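Local coordinates for probable quinone reductase Qor (NADPH:quinone reductase) (Zeta-crystallin homolog protein) (Mycobacterium tuberculosis, PDB 4RVU) that binds NADPH and probably uses it to reduce quinones, as a zeta-crystallin-like member of the medium-chain dehydrogenase/reductase superfamily, at residues H134-S139 against W285-E289; D89-S95 against L110-D116; A40-N44 against A124-K129; V62-V67 against A94-Y100. Residues are numbered along the deposited sequence.

Interaction 1: residues H134-S139 against W285-E289; sequences HYLLKS and WRAAE. With NDP (NADPH dihydro-nicotinamide-adenine-dinucleotide phosphate), chain E.
Two helices cross almost at right angles in a largely polar contact made by side chains: the axes of 134-139 and 285-289 make 97° and approach to 11.1 Å. The nearest CA atoms are those of His134 and Arg286, 6.6 Å apart. His134, chi1 t, points at the other helix and uses both ring nitrogens: ND1 accepts from NH2 of Arg286 (chi1 m, chi2 and chi3 t) at 3.0 Å, and NE2 donates to OE1 of Glu289 (chi1 m) at 2.7 Å, a His-carboxylate hydrogen bond. Its ring edge meets the six-membered ring of Trp285 (chi1 t) in a T-shaped pair (centroids 4.9 Å, planes 89°), while Arg286 CA lies over its face, 4.1 Å from the centroid. Tyr135, chi1 p, turns its ring away, and its OH donates to NADPH O7N at 2.7 Å, which puts an NADPH-binding residue on the same helix; Tyr135 CB touches Arg286 NH2 at 3.5 Å. Lys138 NZ salt-bridges Glu289 OE1 at 3.1 Å. A wider pi-type turn spans 136-139, within helix 120-140; Ser139 OG accepts from Arg286 NH2 (3.0 Å) and NH1 (3.1 Å). Arg286 NE also hydrogen-bonds Phe276 O, and its NH1 forms a salt bridge with Glu282. The contact joins helix 120-140 to helix 280-295, with Leu136 and Leu137 packing on helix 157-168 and Arg239 of the second subunit touching Ser139 and Arg286.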
# COMPACT_ATOMS: atom_id res chain seq x y z
N HIS A 134 -3.54 17.12 -4.33
CA HIS A 134 -2.11 17.32 -4.14
C HIS A 134 -1.47 16.11 -3.46
O HIS A 134 -0.49 15.56 -3.95
CB HIS A 134 -1.81 18.57 -3.31
CG HIS A 134 -0.35 18.86 -3.17
ND1 HIS A 134 0.44 18.29 -2.18
CD2 HIS A 134 0.48 19.64 -3.90
CE1 HIS A 134 1.68 18.72 -2.31
NE2 HIS A 134 1.73 19.54 -3.35
N TYR A 135 -2.02 15.70 -2.31
CA TYR A 135 -1.37 14.61 -1.58
C TYR A 135 -1.47 13.30 -2.37
O TYR A 135 -0.56 12.46 -2.32
CB TYR A 135 -1.85 14.51 -0.11
CG TYR A 135 -3.14 13.74 0.18
CD1 TYR A 135 -3.22 12.36 0.00
CD2 TYR A 135 -4.25 14.39 0.73
CE1 TYR A 135 -4.37 11.66 0.29
CE2 TYR A 135 -5.41 13.70 1.03
CZ TYR A 135 -5.46 12.33 0.81
OH TYR A 135 -6.60 11.60 1.10
N LEU A 136 -2.56 13.14 -3.11
CA LEU A 136 -2.73 11.93 -3.92
C LEU A 136 -1.67 11.84 -5.02
O LEU A 136 -1.12 10.76 -5.26
CB LEU A 136 -4.15 11.87 -4.51
CG LEU A 136 -5.29 11.46 -3.57
CD1 LEU A 136 -6.66 11.63 -4.24
CD2 LEU A 136 -5.11 10.04 -3.03
N LEU A 137 -1.39 12.97 -5.67
CA LEU A 137 -0.47 13.02 -6.81
C LEU A 137 0.99 13.23 -6.44
O LEU A 137 1.88 12.94 -7.23
CB LEU A 137 -0.88 14.14 -7.77
CG LEU A 137 -2.20 13.96 -8.49
CD1 LEU A 137 -2.58 15.25 -9.18
CD2 LEU A 137 -2.07 12.84 -9.51
N LYS A 138 1.24 13.77 -5.25
CA LYS A 138 2.60 14.12 -4.87
C LYS A 138 3.17 13.23 -3.76
O LYS A 138 4.39 13.13 -3.62
CB LYS A 138 2.69 15.59 -4.43
CG LYS A 138 2.41 16.60 -5.54
CD LYS A 138 3.63 16.75 -6.45
CE LYS A 138 3.37 17.75 -7.59
NZ LYS A 138 3.09 19.10 -7.09
N SER A 139 2.30 12.59 -2.99
CA SER A 139 2.71 11.87 -1.78
C SER A 139 2.29 10.40 -1.75
O SER A 139 3.10 9.51 -1.48
CB SER A 139 2.19 12.58 -0.52
OG SER A 139 2.70 13.90 -0.45
N TRP A 285 2.56 24.13 2.79
CA TRP A 285 3.25 23.68 1.59
C TRP A 285 2.28 23.23 0.52
O TRP A 285 2.36 23.67 -0.63
CB TRP A 285 4.24 22.56 1.96
CG TRP A 285 4.72 21.77 0.77
CD1 TRP A 285 5.37 22.26 -0.32
CD2 TRP A 285 4.59 20.36 0.58
NE1 TRP A 285 5.65 21.23 -1.19
CE2 TRP A 285 5.19 20.06 -0.66
CE3 TRP A 285 4.04 19.32 1.33
CZ2 TRP A 285 5.24 18.75 -1.17
CZ3 TRP A 285 4.09 18.03 0.83
CH2 TRP A 285 4.69 17.75 -0.41
N ARG A 286 1.34 22.35 0.90
CA ARG A 286 0.33 21.88 -0.04
C ARG A 286 -0.59 22.99 -0.54
O ARG A 286 -0.93 23.06 -1.73
CB ARG A 286 -0.50 20.75 0.58
CG ARG A 286 0.33 19.57 1.09
CD ARG A 286 -0.52 18.31 1.28
NE ARG A 286 0.24 17.26 1.96
CZ ARG A 286 1.00 16.36 1.36
NH1 ARG A 286 1.65 15.44 2.07
NH2 ARG A 286 1.13 16.37 0.04
N ALA A 287 -1.01 23.87 0.36
CA ALA A 287 -1.89 24.97 -0.01
C ALA A 287 -1.20 25.90 -1.01
O ALA A 287 -1.79 26.34 -1.99
CB ALA A 287 -2.34 25.74 1.22
N ALA A 288 0.07 26.19 -0.75
CA ALA A 288 0.86 27.03 -1.67
C ALA A 288 1.03 26.39 -3.05
O ALA A 288 0.89 27.08 -4.07
CB ALA A 288 2.21 27.37 -1.05
N GLU A 289 1.35 25.10 -3.10
CA GLU A 289 1.46 24.42 -4.40
C GLU A 289 0.11 24.41 -5.12
O GLU A 289 0.05 24.55 -6.34
CB GLU A 289 2.04 23.00 -4.26
CG GLU A 289 3.43 22.94 -3.63
CD GLU A 289 4.30 21.78 -4.14
OE1 GLU A 289 3.75 20.75 -4.60
OE2 GLU A 289 5.55 21.90 -4.08
PA NDP E . -17.69 14.16 -6.06
O1A NDP E . -17.91 15.58 -6.49
O2A NDP E . -16.66 13.32 -6.77
O5B NDP E . -19.10 13.38 -6.10
C5B NDP E . -19.14 11.96 -6.02
C4B NDP E . -19.14 11.42 -7.44
O4B NDP E . -18.89 10.01 -7.45
C3B NDP E . -20.50 11.60 -8.10
O3B NDP E . -20.60 12.86 -8.76
C2B NDP E . -20.56 10.44 -9.08
O2B NDP E . -20.16 10.86 -10.38
C1B NDP E . -19.59 9.41 -8.54
N9A NDP E . -20.39 8.25 -8.09
C8A NDP E . -20.29 6.99 -8.57
N7A NDP E . -21.18 6.17 -7.95
C5A NDP E . -21.87 6.91 -7.07
C6A NDP E . -22.95 6.67 -6.09
N6A NDP E . -23.49 5.44 -5.94
N1A NDP E . -23.39 7.72 -5.36
C2A NDP E . -22.86 8.94 -5.50
N3A NDP E . -21.88 9.24 -6.37
C4A NDP E . -21.34 8.28 -7.16
O3 NDP E . -17.37 14.16 -4.49
PN NDP E . -16.07 14.87 -3.89
O1N NDP E . -15.27 15.46 -5.02
O2N NDP E . -16.51 15.73 -2.73
O5D NDP E . -15.25 13.63 -3.29
C5D NDP E . -14.82 12.56 -4.14
C4D NDP E . -14.58 11.31 -3.32
O4D NDP E . -13.35 11.44 -2.60
C3D NDP E . -15.66 11.12 -2.28
O3D NDP E . -15.93 9.72 -2.17
C2D NDP E . -15.05 11.61 -0.98
O2D NDP E . -15.57 10.88 0.13
C1D NDP E . -13.57 11.32 -1.20
N1N NDP E . -12.67 12.25 -0.51
C2N NDP E . -11.68 11.74 0.23
C3N NDP E . -10.77 12.54 0.90
C7N NDP E . -9.69 11.90 1.71
O7N NDP E . -8.85 12.60 2.25
N7N NDP E . -9.67 10.57 1.82
C4N NDP E . -10.85 14.05 0.82
C5N NDP E . -11.97 14.47 -0.02
C6N NDP E . -12.82 13.57 -0.65
P2B NDP E . -20.45 9.94 -11.67
O1X NDP E . -20.91 8.64 -11.09
O2X NDP E . -21.52 10.69 -12.42
O3X NDP E . -19.14 9.89 -12.39

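Interaction 2: residues D89-S95 against L110-D116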
# COMPACT_ATOMS: atom_id res chain seq x y z
N ASP A 89 -8.49 39.53 7.06
CA ASP A 89 -7.94 38.71 5.98
C ASP A 89 -8.99 37.76 5.40
O ASP A 89 -9.82 37.22 6.15
CB ASP A 89 -6.73 37.88 6.46
CG ASP A 89 -5.47 38.71 6.64
OD1 ASP A 89 -5.44 39.87 6.19
OD2 ASP A 89 -4.49 38.18 7.21
N ARG A 90 -8.95 37.57 4.08
CA ARG A 90 -9.75 36.55 3.41
C ARG A 90 -8.99 35.24 3.53
O ARG A 90 -7.81 35.17 3.15
CB ARG A 90 -9.93 36.87 1.92
CG ARG A 90 -10.86 38.03 1.61
CD ARG A 90 -10.78 38.38 0.12
NE ARG A 90 -11.42 37.37 -0.68
CZ ARG A 90 -10.88 36.77 -1.74
NH1 ARG A 90 -9.67 37.09 -2.18
NH2 ARG A 90 -11.58 35.83 -2.37
N VAL A 91 -9.65 34.22 4.06
CA VAL A 91 -8.95 32.97 4.36
C VAL A 91 -9.80 31.77 3.98
O VAL A 91 -11.00 31.90 3.76
CB VAL A 91 -8.56 32.87 5.84
CG1 VAL A 91 -7.53 33.94 6.22
CG2 VAL A 91 -9.79 32.93 6.74
N VAL A 92 -9.18 30.60 3.90
CA VAL A 92 -9.91 29.40 3.57
C VAL A 92 -9.33 28.23 4.37
O VAL A 92 -8.12 28.16 4.58
CB VAL A 92 -9.92 29.14 2.04
CG1 VAL A 92 -8.50 28.99 1.49
CG2 VAL A 92 -10.78 27.92 1.69
N SER A 93 -10.21 27.35 4.84
CA SER A 93 -9.77 26.19 5.61
C SER A 93 -10.62 25.00 5.21
O SER A 93 -11.77 25.15 4.80
CB SER A 93 -9.91 26.44 7.11
OG SER A 93 -9.39 25.36 7.88
N ALA A 94 -10.02 23.82 5.33
CA ALA A 94 -10.72 22.56 5.09
C ALA A 94 -10.86 21.82 6.42
O ALA A 94 -11.25 20.65 6.44
CB ALA A 94 -9.91 21.70 4.12
N SER A 95 -10.54 22.50 7.51
CA SER A 95 -10.48 21.88 8.83
C SER A 95 -11.31 22.64 9.86
O SER A 95 -11.02 22.59 11.05
CB SER A 95 -9.03 21.82 9.29
OG SER A 95 -8.24 21.09 8.37
N LEU A 110 -4.19 25.47 10.10
CA LEU A 110 -4.80 24.77 8.98
C LEU A 110 -5.73 25.69 8.19
O LEU A 110 -6.76 25.26 7.67
CB LEU A 110 -5.55 23.52 9.46
CG LEU A 110 -4.71 22.51 10.24
CD1 LEU A 110 -5.58 21.36 10.66
CD2 LEU A 110 -3.53 22.02 9.43
N THR A 111 -5.36 26.96 8.14
CA THR A 111 -6.09 27.97 7.38
C THR A 111 -5.10 28.70 6.49
O THR A 111 -4.01 29.07 6.93
CB THR A 111 -6.77 28.99 8.33
OG1 THR A 111 -7.71 28.30 9.17
CG2 THR A 111 -7.50 30.06 7.53
N ALA A 112 -5.48 28.93 5.23
CA ALA A 112 -4.61 29.64 4.30
C ALA A 112 -5.22 30.97 3.90
O ALA A 112 -6.45 31.08 3.76
CB ALA A 112 -4.37 28.80 3.05
N LYS A 113 -4.37 31.98 3.70
CA LYS A 113 -4.82 33.23 3.10
C LYS A 113 -5.16 32.99 1.65
O LYS A 113 -4.44 32.30 0.95
CB LYS A 113 -3.72 34.30 3.19
CG LYS A 113 -3.47 34.84 4.60
CD LYS A 113 -2.29 35.81 4.61
CE LYS A 113 -2.02 36.35 6.01
NZ LYS A 113 -0.92 37.36 6.03
N VAL A 114 -6.27 33.57 1.19
CA VAL A 114 -6.68 33.46 -0.20
C VAL A 114 -5.98 34.57 -0.99
O VAL A 114 -5.94 35.71 -0.55
CB VAL A 114 -8.21 33.59 -0.32
CG1 VAL A 114 -8.65 33.44 -1.77
CG2 VAL A 114 -8.89 32.54 0.56
N PRO A 115 -5.39 34.22 -2.14
CA PRO A 115 -4.73 35.21 -3.01
C PRO A 115 -5.75 36.25 -3.48
O PRO A 115 -6.94 35.94 -3.59
CB PRO A 115 -4.24 34.36 -4.19
CG PRO A 115 -4.08 32.98 -3.62
CD PRO A 115 -5.23 32.85 -2.66
N ASP A 116 -5.30 37.47 -3.74
CA ASP A 116 -6.24 38.54 -4.07
C ASP A 116 -6.97 38.33 -5.39
O ASP A 116 -8.02 38.94 -5.62
CB ASP A 116 -5.53 39.89 -4.06
CG ASP A 116 -5.16 40.36 -2.66
OD1 ASP A 116 -5.83 39.93 -1.69
OD2 ASP A 116 -4.21 41.16 -2.55
O HOH W 1 -2.37 39.54 7.83
O HOH W 2 -7.32 38.18 -0.64
O HOH W 3 -7.44 22.94 6.28
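In the GroES-like domain, strands 90-93 and 111-113 pair antiparallel, their short axes 4.6 Å apart at 146°, well short of strictly antiparallel. Arg90, Val114 and Val92 bury the largest areas: 93, 79 and 57 Å². Val92 and Ala112 form a hydrogen-bonded pair, with Val92 N to Ala112 O and Ala112 N to Val92 O both 2.8 Å. Two residues along, the pairing continues through Val114 N, which donates to Arg90 O at 3.0 Å and a nearly straight 175°. Val114 then folds onto its neighbours: its CG2 lies 3.7 Å from Val92 CG1, and its CB sits over one face of the Arg90 guanidinium. That guanidinium reaches Pro115 O only weakly (NH1, 3.3 Å), and its NH2 bonds Val118 O and Ser120 OG beyond the segment. On the sheet face of Val92 and Ala112, side chains of helix 280-295 pack, Phe291 on Val92 and Phe283 on Ala112, whereas Val91 occupies the other face, 3.4 Å from Thr111 CG2 through its CB. Where the strand ends, Ser93 OG accepts from Ser95 N at 3.1 Å, closing an ST turn, and donates to Leu110 O at 2.6 Å.

Interaction 3: residues A40-N44 against A124-K129. With NDP (NADPH dihydro-nicotinamide-adenine-dinucleotide phosphate), chain E.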
# COMPACT_ATOMS: atom_id res chain seq x y z
N ALA A 40 -18.28 31.77 1.31
CA ALA A 40 -18.65 30.59 0.52
C ALA A 40 -18.28 29.35 1.32
O ALA A 40 -17.24 29.30 1.97
CB ALA A 40 -17.96 30.60 -0.83
N ILE A 41 -19.13 28.33 1.27
CA ILE A 41 -18.96 27.15 2.11
C ILE A 41 -18.84 25.93 1.21
O ILE A 41 -19.69 25.70 0.36
CB ILE A 41 -20.16 27.01 3.05
CG1 ILE A 41 -20.21 28.21 4.00
CG2 ILE A 41 -20.08 25.71 3.87
CD1 ILE A 41 -21.58 28.47 4.55
N GLY A 42 -17.80 25.12 1.41
CA GLY A 42 -17.59 23.97 0.56
C GLY A 42 -18.50 22.81 0.94
O GLY A 42 -18.76 22.57 2.11
N VAL A 43 -18.98 22.10 -0.07
CA VAL A 43 -19.70 20.85 0.15
C VAL A 43 -18.77 19.69 -0.19
O VAL A 43 -18.11 19.69 -1.22
CB VAL A 43 -21.00 20.79 -0.69
CG1 VAL A 43 -21.69 19.44 -0.53
CG2 VAL A 43 -21.94 21.90 -0.25
N ASN A 44 -18.71 18.70 0.70
CA ASN A 44 -17.82 17.56 0.48
C ASN A 44 -18.52 16.26 0.76
O ASN A 44 -19.39 16.20 1.62
CB ASN A 44 -16.57 17.69 1.35
CG ASN A 44 -15.71 18.85 0.92
OD1 ASN A 44 -15.00 18.75 -0.09
ND2 ASN A 44 -15.81 19.97 1.64
N ALA A 124 -13.45 28.12 -1.90
CA ALA A 124 -14.24 27.10 -1.18
C ALA A 124 -14.59 25.94 -2.08
O ALA A 124 -15.11 24.91 -1.61
CB ALA A 124 -15.51 27.72 -0.58
N SER A 125 -14.32 26.10 -3.37
CA SER A 125 -14.44 25.00 -4.31
C SER A 125 -13.14 24.20 -4.36
O SER A 125 -13.15 23.02 -4.70
CB SER A 125 -14.72 25.54 -5.72
OG SER A 125 -16.05 26.02 -5.83
N ALA A 126 -12.04 24.86 -4.02
CA ALA A 126 -10.71 24.35 -4.36
C ALA A 126 -9.93 23.72 -3.22
O ALA A 126 -9.19 22.76 -3.44
CB ALA A 126 -9.88 25.46 -5.00
N LEU A 127 -10.05 24.26 -2.00
CA LEU A 127 -9.10 23.88 -0.94
C LEU A 127 -9.12 22.43 -0.47
O LEU A 127 -8.12 21.74 -0.60
CB LEU A 127 -9.19 24.82 0.27
CG LEU A 127 -8.00 24.56 1.22
CD1 LEU A 127 -6.67 25.05 0.61
CD2 LEU A 127 -8.20 25.13 2.62
N LEU A 128 -10.23 21.96 0.10
CA LEU A 128 -10.24 20.59 0.63
C LEU A 128 -9.94 19.59 -0.48
O LEU A 128 -9.10 18.70 -0.32
CB LEU A 128 -11.58 20.25 1.29
CG LEU A 128 -11.60 18.96 2.14
CD1 LEU A 128 -12.64 19.05 3.26
CD2 LEU A 128 -11.86 17.72 1.30
N LYS A 129 -10.62 19.74 -1.60
CA LYS A 129 -10.45 18.80 -2.70
C LYS A 129 -9.09 18.95 -3.39
O LYS A 129 -8.49 17.96 -3.84
CB LYS A 129 -11.61 18.95 -3.67
CG LYS A 129 -12.97 18.58 -3.07
CD LYS A 129 -14.07 19.07 -4.02
CE LYS A 129 -15.33 19.54 -3.31
NZ LYS A 129 -15.14 20.52 -2.19
PA NDP E . -17.69 14.16 -6.06
O1A NDP E . -17.91 15.58 -6.49
O2A NDP E . -16.66 13.32 -6.77
O5B NDP E . -19.10 13.38 -6.10
C5B NDP E . -19.14 11.96 -6.02
C4B NDP E . -19.14 11.42 -7.44
O4B NDP E . -18.89 10.01 -7.45
C3B NDP E . -20.50 11.60 -8.10
O3B NDP E . -20.60 12.86 -8.76
C2B NDP E . -20.56 10.44 -9.08
O2B NDP E . -20.16 10.86 -10.38
C1B NDP E . -19.59 9.41 -8.54
N9A NDP E . -20.39 8.25 -8.09
C8A NDP E . -20.29 6.99 -8.57
N7A NDP E . -21.18 6.17 -7.95
C5A NDP E . -21.87 6.91 -7.07
C6A NDP E . -22.95 6.67 -6.09
N6A NDP E . -23.49 5.44 -5.94
N1A NDP E . -23.39 7.72 -5.36
C2A NDP E . -22.86 8.94 -5.50
N3A NDP E . -21.88 9.24 -6.37
C4A NDP E . -21.34 8.28 -7.16
O3 NDP E . -17.37 14.16 -4.49
PN NDP E . -16.07 14.87 -3.89
O1N NDP E . -15.27 15.46 -5.02
O2N NDP E . -16.51 15.73 -2.73
O5D NDP E . -15.25 13.63 -3.29
C5D NDP E . -14.82 12.56 -4.14
C4D NDP E . -14.58 11.31 -3.32
O4D NDP E . -13.35 11.44 -2.60
C3D NDP E . -15.66 11.12 -2.28
O3D NDP E . -15.93 9.72 -2.17
C2D NDP E . -15.05 11.61 -0.98
O2D NDP E . -15.57 10.88 0.13
C1D NDP E . -13.57 11.32 -1.20
N1N NDP E . -12.67 12.25 -0.51
C2N NDP E . -11.68 11.74 0.23
C3N NDP E . -10.77 12.54 0.90
C7N NDP E . -9.69 11.90 1.71
O7N NDP E . -8.85 12.60 2.25
N7N NDP E . -9.67 10.57 1.82
C4N NDP E . -10.85 14.05 0.82
C5N NDP E . -11.97 14.47 -0.02
C6N NDP E . -12.82 13.57 -0.65
P2B NDP E . -20.45 9.94 -11.67
O1X NDP E . -20.91 8.64 -11.09
O2X NDP E . -21.52 10.69 -12.42
O3X NDP E . -19.14 9.89 -12.39
O HOH W 4 -16.79 22.75 -2.62
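The NADPH pocket is lined here by the chain just after strand 40-42 and by a helix: Leu128 CD2 lies 3.5 Å from NADPH C5N on the nicotinamide ring, while Asn44 CA and Lys129 CD each stand 3.9 Å from a phosphate oxygen, O2N and O1N respectively. Strand 40-42 belongs to the sheet of the GroES-like domain, and the axis of helix segment 124-129 runs 7.5 Å from it at 32°. Close approach depends on small residues. Ala40 CB meets Ala124 CB at 3.8 Å, and Gly42 CA sits 3.4 Å from Ala124 O, where a CB would clash. Further along, the helix is kinked where the amides of Leu128 and Lys129 lack bonds to the preceding turn; Glu66 takes up Leu128 N and also forms a salt bridge with Lys129. The lysine amine donates to Asn44 OD1 (NZ-OD1 2.8 Å) and weakly to Val43 O (NZ-O 3.2 Å). A water completes the junction, accepting from Lys129 NZ at 2.8 Å and donating to Ala124 O at 2.9 Å.

Interaction 4: residues V62-V67 against A94-Y100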
# COMPACT_ATOMS: atom_id res chain seq x y z
N VAL A 62 -23.10 21.27 14.26
CA VAL A 62 -23.21 22.03 13.01
C VAL A 62 -22.22 21.38 12.06
O VAL A 62 -21.05 21.20 12.41
CB VAL A 62 -22.89 23.52 13.22
CG1 VAL A 62 -22.84 24.25 11.88
CG2 VAL A 62 -23.91 24.17 14.12
N ILE A 63 -22.69 21.02 10.86
CA ILE A 63 -21.93 20.17 9.95
C ILE A 63 -20.97 20.94 9.02
O ILE A 63 -21.16 22.14 8.80
CB ILE A 63 -22.92 19.33 9.12
CG1 ILE A 63 -22.22 18.21 8.34
CG2 ILE A 63 -23.73 20.21 8.21
CD1 ILE A 63 -23.16 17.10 7.97
N GLY A 64 -19.95 20.25 8.51
CA GLY A 64 -19.08 20.78 7.45
C GLY A 64 -17.72 21.26 7.92
O GLY A 64 -17.58 21.72 9.06
N SER A 65 -16.71 21.18 7.06
CA SER A 65 -15.37 21.60 7.46
C SER A 65 -14.67 22.56 6.50
O SER A 65 -13.57 23.02 6.79
CB SER A 65 -14.47 20.39 7.73
OG SER A 65 -14.07 19.75 6.54
N GLU A 66 -15.30 22.87 5.37
CA GLU A 66 -14.64 23.73 4.38
C GLU A 66 -15.34 25.08 4.28
O GLU A 66 -16.55 25.15 4.06
CB GLU A 66 -14.59 23.04 3.01
CG GLU A 66 -13.79 23.80 1.94
CD GLU A 66 -13.64 23.04 0.61
OE1 GLU A 66 -14.50 22.20 0.29
OE2 GLU A 66 -12.65 23.30 -0.11
N VAL A 67 -14.59 26.16 4.47
CA VAL A 67 -15.16 27.52 4.42
C VAL A 67 -14.14 28.50 3.89
O VAL A 67 -12.95 28.37 4.16
CB VAL A 67 -15.65 27.99 5.80
CG1 VAL A 67 -14.49 28.09 6.78
CG2 VAL A 67 -16.38 29.35 5.72
N ALA A 94 -10.02 23.82 5.33
CA ALA A 94 -10.72 22.56 5.09
C ALA A 94 -10.86 21.82 6.42
O ALA A 94 -11.25 20.65 6.44
CB ALA A 94 -9.91 21.70 4.12
N SER A 95 -10.54 22.50 7.51
CA SER A 95 -10.48 21.88 8.83
C SER A 95 -11.31 22.64 9.86
O SER A 95 -11.02 22.59 11.05
CB SER A 95 -9.03 21.82 9.29
OG SER A 95 -8.24 21.09 8.37
N ALA A 96 -12.34 23.34 9.39
CA ALA A 96 -13.16 24.17 10.26
C ALA A 96 -14.13 23.32 11.07
O ALA A 96 -14.39 22.17 10.74
CB ALA A 96 -13.92 25.22 9.42
N ASN A 97 -14.64 23.91 12.15
CA ASN A 97 -15.71 23.29 12.93
C ASN A 97 -17.01 24.02 12.64
O ASN A 97 -17.08 25.23 12.83
CB ASN A 97 -15.40 23.40 14.43
CG ASN A 97 -16.39 22.62 15.29
OD1 ASN A 97 -16.87 21.56 14.89
ND2 ASN A 97 -16.68 23.14 16.47
N GLY A 98 -18.02 23.29 12.18
CA GLY A 98 -19.33 23.89 11.93
C GLY A 98 -19.38 24.84 10.74
O GLY A 98 -19.94 25.93 10.82
N ALA A 99 -18.81 24.42 9.61
CA ALA A 99 -18.68 25.30 8.45
C ALA A 99 -20.00 25.73 7.80
O ALA A 99 -20.06 26.79 7.16
CB ALA A 99 -17.76 24.68 7.40
N TYR A 100 -21.05 24.92 7.92
CA TYR A 100 -22.34 25.30 7.32
C TYR A 100 -23.04 26.31 8.23
O TYR A 100 -24.02 25.96 8.91
CB TYR A 100 -23.29 24.11 7.14
CG TYR A 100 -22.97 23.06 6.09
CD1 TYR A 100 -21.68 22.86 5.60
CD2 TYR A 100 -23.98 22.24 5.59
CE1 TYR A 100 -21.41 21.85 4.66
CE2 TYR A 100 -23.73 21.24 4.66
CZ TYR A 100 -22.44 21.05 4.21
OH TYR A 100 -22.20 20.07 3.28
O HOH W 5 -18.10 20.59 11.58
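Residues 62-67 and 94-100, two loops of the GroES-like domain, interlock with few large side chains between them, burying 568 Å² in all. The hollow at Gly64 is occupied by the Tyr100 ring, whose CE1 comes within 3.8 Å of Gly64 CA; a CB there would overlap Tyr100 CD1. Beside it, Ile63 CG2 sits over the ring face, 3.7 Å from its centroid, as a CH-pi contact. Ala99 CB is the next bump, filling the space between Ser65 N (3.7 Å), Glu66 O (3.6 Å) and Val67 CB (4.2 Å). Gly98, at positive phi, brings its CA to 3.2 Å from Val62 O. Hydrogen bonds fix the fit: Tyr100 N to Ile63 O 2.9 Å, Ala99 N to Gly64 O 3.0 Å, Ala96 N to Ser65 O 2.9 Å and Ser65 OG to Ala94 O 3.0 Å. A water joins Val62 O, Gly64 O and Gly98 N. Since main-chain atoms make most of these bonds, the interlock depends chiefly on backbone shape, while the Glu66 carboxylate has partners outside the two segments: Lys129, Asn44 ND2 and Leu128 N.

In the fold
Along the chain, interaction 4 and interaction 2 alternate, sharing Ala94 and Ser95, and both are nested inside the long loop that interaction 3 closes; interaction 1 comes after all three. Interactions 3 and 4 have centres about 10 Å apart and meet through Glu66, whose OE2 lies 2.8 Å from Leu128 N. Interaction 2 packs against the same helix, Ala94 CB standing 3.6 Å from Leu128 CB. Helix 120-140 carries segments of both interactions 1 and 3, centres about 16 Å apart, and each touches NADPH, so one helix connects the GroES-like domain's sheet with helix 280-295 along the cofactor site. Interactions 1 and 4 are farthest apart, about 21 Å between centres.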